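Local coordinates for putative phosphatase/phosphodiesterase MPN_349 (Mycoplasma pneumoniae M129, PDB 1T71), which probably hydrolyses phosphate esters, perhaps 2',3'-cyclic nucleotides, at a two-iron centre of the calcineurin-like metallophosphoesterase type, at residues D173-P187 with T194-M206. Numbering follows the deposited sequence.
Sequences DGYVTTIFGTHTHVP and TPKGSAYITDVGM. With FE (Fe (III) ion), chain C.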
loop_
_atom_site.group_PDB
_atom_site.type_symbol
_atom_site.label_atom_id
_atom_site.label_comp_id
_atom_site.label_asym_id
_atom_site.label_seq_id
_atom_site.Cartn_x
_atom_site.Cartn_y
_atom_site.Cartn_z
ATOM N N ASP A 173 -7.563 -15.503 -7.642
ATOM C CA ASP A 173 -6.651 -15.364 -8.769
ATOM C C ASP A 173 -7.192 -14.808 -10.088
ATOM O O ASP A 173 -6.745 -13.760 -10.539
ATOM C CB ASP A 173 -5.924 -16.680 -9.050
ATOM C CG ASP A 173 -4.827 -16.521 -10.102
ATOM O OD1 ASP A 173 -4.104 -17.495 -10.379
ATOM O OD2 ASP A 173 -4.684 -15.411 -10.652
ATOM N N GLY A 174 -8.138 -15.469 -10.729
ATOM C CA GLY A 174 -8.587 -14.913 -11.996
ATOM C C GLY A 174 -9.787 -13.984 -11.954
ATOM O O GLY A 174 -10.132 -13.373 -12.961
ATOM N N TYR A 175 -10.414 -13.866 -10.790
ATOM C CA TYR A 175 -11.600 -13.032 -10.627
ATOM C C TYR A 175 -11.315 -11.549 -10.457
ATOM O O TYR A 175 -12.241 -10.741 -10.376
ATOM C CB TYR A 175 -12.410 -13.546 -9.439
ATOM C CG TYR A 175 -12.990 -14.914 -9.683
ATOM C CD1 TYR A 175 -14.310 -15.063 -10.098
ATOM C CD2 TYR A 175 -12.208 -16.062 -9.542
ATOM C CE1 TYR A 175 -14.845 -16.320 -10.368
ATOM C CE2 TYR A 175 -12.731 -17.322 -9.813
ATOM C CZ TYR A 175 -14.051 -17.442 -10.225
ATOM O OH TYR A 175 -14.577 -18.680 -10.512
ATOM N N VAL A 176 -10.036 -11.198 -10.401
ATOM C CA VAL A 176 -9.619 -9.813 -10.239
ATOM C C VAL A 176 -8.379 -9.546 -11.090
ATOM O O VAL A 176 -7.725 -10.484 -11.551
ATOM C CB VAL A 176 -9.341 -9.515 -8.737
ATOM C CG1 VAL A 176 -8.333 -8.408 -8.580
ATOM C CG2 VAL A 176 -10.644 -9.122 -8.047
ATOM N N THR A 177 -8.069 -8.274 -11.316
ATOM C CA THR A 177 -6.909 -7.905 -12.120
ATOM C C THR A 177 -5.613 -8.048 -11.325
ATOM O O THR A 177 -4.665 -8.673 -11.792
ATOM C CB THR A 177 -7.016 -6.453 -12.628
ATOM O OG1 THR A 177 -8.287 -6.258 -13.260
ATOM C CG2 THR A 177 -5.907 -6.158 -13.630
ATOM N N THR A 178 -5.564 -7.460 -10.131
ATOM C CA THR A 178 -4.360 -7.563 -9.309
ATOM C C THR A 178 -4.662 -7.805 -7.840
ATOM O O THR A 178 -5.680 -7.357 -7.310
ATOM C CB THR A 178 -3.466 -6.292 -9.397
ATOM O OG1 THR A 178 -4.067 -5.227 -8.652
ATOM C CG2 THR A 178 -3.299 -5.847 -10.836
ATOM N N ILE A 179 -3.758 -8.532 -7.199
ATOM C CA ILE A 179 -3.837 -8.844 -5.783
ATOM C C ILE A 179 -2.473 -8.436 -5.231
ATOM O O ILE A 179 -1.509 -9.201 -5.331
ATOM C CB ILE A 179 -4.013 -10.357 -5.546
ATOM C CG1 ILE A 179 -5.319 -10.856 -6.173
ATOM C CG2 ILE A 179 -3.976 -10.655 -4.058
ATOM C CD1 ILE A 179 -6.561 -10.361 -5.478
ATOM N N PHE A 180 -2.378 -7.228 -4.681
ATOM C CA PHE A 180 -1.110 -6.753 -4.124
ATOM C C PHE A 180 -1.168 -6.704 -2.604
ATOM O O PHE A 180 -2.023 -6.023 -2.031
ATOM C CB PHE A 180 -0.759 -5.351 -4.640
ATOM C CG PHE A 180 -0.485 -5.278 -6.121
ATOM C CD1 PHE A 180 0.028 -6.374 -6.813
ATOM C CD2 PHE A 180 -0.685 -4.084 -6.814
ATOM C CE1 PHE A 180 0.340 -6.281 -8.171
ATOM C CE2 PHE A 180 -0.375 -3.981 -8.174
ATOM C CZ PHE A 180 0.138 -5.080 -8.851
ATOM N N GLY A 181 -0.266 -7.430 -1.952
ATOM C CA GLY A 181 -0.229 -7.418 -0.502
ATOM C C GLY A 181 0.611 -6.258 0.020
ATOM O O GLY A 181 1.575 -5.838 -0.623
ATOM N N THR A 182 0.232 -5.727 1.178
ATOM C CA THR A 182 0.949 -4.625 1.824
ATOM C C THR A 182 0.885 -4.844 3.334
ATOM O O THR A 182 0.202 -5.764 3.791
ATOM C CB THR A 182 0.310 -3.242 1.499
ATOM O OG1 THR A 182 -1.100 -3.276 1.775
ATOM C CG2 THR A 182 0.531 -2.875 0.038
ATOM N N HIS A 183 1.619 -4.017 4.087
ATOM C CA HIS A 183 1.655 -4.049 5.559
ATOM C C HIS A 183 2.938 -4.554 6.223
ATOM O O HIS A 183 3.258 -4.101 7.319
ATOM C CB HIS A 183 0.450 -4.827 6.129
ATOM C CG HIS A 183 0.440 -4.935 7.626
ATOM N ND1 HIS A 183 0.182 -3.862 8.455
ATOM C CD2 HIS A 183 0.662 -5.994 8.444
ATOM C CE1 HIS A 183 0.249 -4.251 9.716
ATOM N NE2 HIS A 183 0.540 -5.540 9.738
ATOM N N THR A 184 3.686 -5.462 5.588
ATOM C CA THR A 184 4.922 -5.920 6.280
ATOM C C THR A 184 6.152 -5.026 6.061
ATOM O O THR A 184 7.175 -5.208 6.723
ATOM C CB THR A 184 5.265 -7.393 5.876
ATOM O OG1 THR A 184 5.623 -7.455 4.491
ATOM C CG2 THR A 184 4.059 -8.307 6.128
ATOM N N HIS A 185 6.056 -4.066 5.143
ATOM C CA HIS A 185 7.158 -3.129 4.879
ATOM C C HIS A 185 8.434 -3.736 4.294
ATOM O O HIS A 185 9.505 -3.129 4.374
ATOM C CB HIS A 185 7.543 -2.389 6.161
ATOM C CG HIS A 185 6.517 -1.411 6.640
ATOM N ND1 HIS A 185 5.230 -1.374 6.146
ATOM C CD2 HIS A 185 6.583 -0.444 7.587
ATOM C CE1 HIS A 185 4.554 -0.425 6.764
ATOM N NE2 HIS A 185 5.349 0.154 7.644
ATOM N N VAL A 186 8.326 -4.931 3.731
ATOM C CA VAL A 186 9.468 -5.602 3.125
ATOM C C VAL A 186 8.966 -6.208 1.827
ATOM O O VAL A 186 8.063 -7.039 1.833
ATOM C CB VAL A 186 10.018 -6.730 4.035
ATOM C CG1 VAL A 186 11.047 -7.567 3.276
ATOM C CG2 VAL A 186 10.648 -6.120 5.297
ATOM N N PRO A 187 9.537 -5.792 0.690
ATOM C CA PRO A 187 9.072 -6.355 -0.578
ATOM C C PRO A 187 9.428 -7.835 -0.711
ATOM O O PRO A 187 10.466 -8.275 -0.220
ATOM C CB PRO A 187 9.781 -5.491 -1.615
ATOM C CG PRO A 187 11.105 -5.227 -0.960
ATOM C CD PRO A 187 10.730 -4.950 0.498
ATOM N N THR A 194 0.033 -14.171 -12.947
ATOM C CA THR A 194 -0.367 -15.519 -12.539
ATOM C C THR A 194 -0.791 -16.372 -13.731
ATOM O O THR A 194 -1.014 -15.854 -14.825
ATOM C CB THR A 194 -1.548 -15.483 -11.544
ATOM O OG1 THR A 194 -2.731 -15.059 -12.232
ATOM C CG2 THR A 194 -1.264 -14.503 -10.388
ATOM N N PRO A 195 -0.905 -17.698 -13.532
ATOM C CA PRO A 195 -1.312 -18.612 -14.605
ATOM C C PRO A 195 -2.721 -18.289 -15.094
ATOM O O PRO A 195 -3.148 -18.800 -16.136
ATOM C CB PRO A 195 -1.253 -19.986 -13.937
ATOM C CG PRO A 195 -0.185 -19.817 -12.903
ATOM C CD PRO A 195 -0.503 -18.451 -12.331
ATOM N N LYS A 196 -3.439 -17.462 -14.328
ATOM C CA LYS A 196 -4.805 -17.056 -14.671
ATOM C C LYS A 196 -4.867 -15.652 -15.273
ATOM O O LYS A 196 -5.945 -15.153 -15.574
ATOM C CB LYS A 196 -5.717 -17.092 -13.445
ATOM C CG LYS A 196 -6.565 -18.347 -13.294
ATOM C CD LYS A 196 -5.865 -19.426 -12.512
ATOM C CE LYS A 196 -6.846 -20.537 -12.134
ATOM N NZ LYS A 196 -8.002 -20.023 -11.349
ATOM N N GLY A 197 -3.721 -14.997 -15.417
ATOM C CA GLY A 197 -3.731 -13.680 -16.021
ATOM C C GLY A 197 -3.822 -12.477 -15.108
ATOM O O GLY A 197 -4.088 -11.373 -15.583
ATOM N N SER A 198 -3.619 -12.673 -13.811
ATOM C CA SER A 198 -3.652 -11.556 -12.875
ATOM C C SER A 198 -2.229 -11.224 -12.465
ATOM O O SER A 198 -1.277 -11.887 -12.878
ATOM C CB SER A 198 -4.447 -11.917 -11.623
ATOM O OG SER A 198 -5.796 -12.176 -11.939
ATOM N N ALA A 199 -2.085 -10.182 -11.660
ATOM C CA ALA A 199 -0.777 -9.807 -11.152
ATOM C C ALA A 199 -0.844 -10.074 -9.650
ATOM O O ALA A 199 -1.850 -9.766 -9.007
ATOM C CB ALA A 199 -0.501 -8.338 -11.421
ATOM N N TYR A 200 0.205 -10.673 -9.098
ATOM C CA TYR A 200 0.248 -10.968 -7.665
ATOM C C TYR A 200 1.626 -10.738 -7.067
ATOM O O TYR A 200 2.641 -10.895 -7.745
ATOM C CB TYR A 200 -0.124 -12.428 -7.385
ATOM C CG TYR A 200 0.078 -12.819 -5.927
ATOM C CD1 TYR A 200 -0.810 -12.390 -4.941
ATOM C CD2 TYR A 200 1.183 -13.574 -5.528
ATOM C CE1 TYR A 200 -0.607 -12.697 -3.601
ATOM C CE2 TYR A 200 1.400 -13.889 -4.177
ATOM C CZ TYR A 200 0.498 -13.443 -3.219
ATOM O OH TYR A 200 0.700 -13.719 -1.880
ATOM N N ILE A 201 1.645 -10.372 -5.788
ATOM C CA ILE A 201 2.879 -10.183 -5.037
ATOM C C ILE A 201 2.490 -10.226 -3.559
ATOM O O ILE A 201 1.541 -9.560 -3.134
ATOM C CB ILE A 201 3.599 -8.847 -5.395
ATOM C CG1 ILE A 201 4.977 -8.820 -4.730
ATOM C CG2 ILE A 201 2.769 -7.655 -4.965
ATOM C CD1 ILE A 201 5.819 -7.594 -5.081
ATOM N N THR A 202 3.204 -11.033 -2.780
ATOM C CA THR A 202 2.899 -11.174 -1.361
ATOM C C THR A 202 2.961 -9.837 -0.633
ATOM O O THR A 202 2.099 -9.545 0.192
ATOM C CB THR A 202 3.837 -12.202 -0.694
ATOM O OG1 THR A 202 3.594 -13.490 -1.273
ATOM C CG2 THR A 202 3.566 -12.287 0.809
ATOM N N ASP A 203 3.977 -9.032 -0.937
ATOM C CA ASP A 203 4.098 -7.706 -0.334
ATOM C C ASP A 203 4.882 -6.743 -1.228
ATOM O O ASP A 203 6.008 -7.030 -1.640
ATOM C CB ASP A 203 4.751 -7.777 1.057
ATOM C CG ASP A 203 4.382 -6.581 1.929
ATOM O OD1 ASP A 203 4.647 -5.424 1.510
ATOM O OD2 ASP A 203 3.813 -6.793 3.027
ATOM N N VAL A 204 4.276 -5.598 -1.525
ATOM C CA VAL A 204 4.914 -4.593 -2.366
ATOM C C VAL A 204 6.119 -3.958 -1.674
ATOM O O VAL A 204 7.108 -3.599 -2.312
ATOM C CB VAL A 204 3.922 -3.469 -2.732
ATOM C CG1 VAL A 204 4.634 -2.383 -3.547
ATOM C CG2 VAL A 204 2.753 -4.046 -3.509
ATOM N N GLY A 205 6.044 -3.830 -0.361
ATOM C CA GLY A 205 7.139 -3.207 0.359
ATOM C C GLY A 205 6.735 -1.827 0.838
ATOM O O GLY A 205 5.564 -1.452 0.762
ATOM N N MET A 206 7.712 -1.060 1.299
ATOM C CA MET A 206 7.469 0.271 1.840
ATOM C C MET A 206 8.235 1.394 1.135
ATOM O O MET A 206 9.288 1.170 0.528
ATOM C CB MET A 206 7.843 0.258 3.332
ATOM C CG MET A 206 8.006 1.613 4.001
ATOM S SD MET A 206 8.694 1.500 5.692
ATOM C CE MET A 206 10.356 0.974 5.335
HETATM FE FE FE C . 0.007 -1.672 8.258
HETATM O O HOH W 1 4.102 -3.209 3.042
HETATM O O HOH W 2 10.316 -1.896 2.008
#
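The carboxylate of Asp203 reaches into the loop after strand 178-182 and takes Thr184 on one oxygen: OD2 accepts from the Thr184 backbone N at 2.9 Å, on the syn side and 20° out of the carboxylate plane, while Thr184 OG1 lies doubtfully close to the same OD2. Chi1 (-156°) carries Asp203 CG anti to its own N toward Thr184, and chi2 (-58°) turns OD1 back to Gly205 N, met through its anti lone pair in an Asx turn. A water 2.7 Å from OD1 joins this oxygen to the backbone N of His183 and His185. The two histidines bind different irons; His183 ND1 lies 2.2 Å from its own, which Glu43 and Asn71 also hold. Met206 crosses the His185 ring, CG over one face and SD 3.4 Å from CD2. Further back, parallel strands 178-182 and 199-201 pair through Ile179 N to Ala199 O and Gly181 N to Ile201 O. On one face Ile201 CG2 packs obliquely 3.5 Å from Phe180 CD1; on the other, Ile179 CB meets the Tyr200 ring at its edge. At the far end Thr194 OG1 donates to the syn lone pair of Asp173 OD2 at 2.5 Å while receiving Ser198 N. The buried Asp203 carboxylate, gripped by several donors, probably stays ionised; through the water and Thr184 N it is placed as a second shell, probably steadying the backbone that carries both iron-binding histidines.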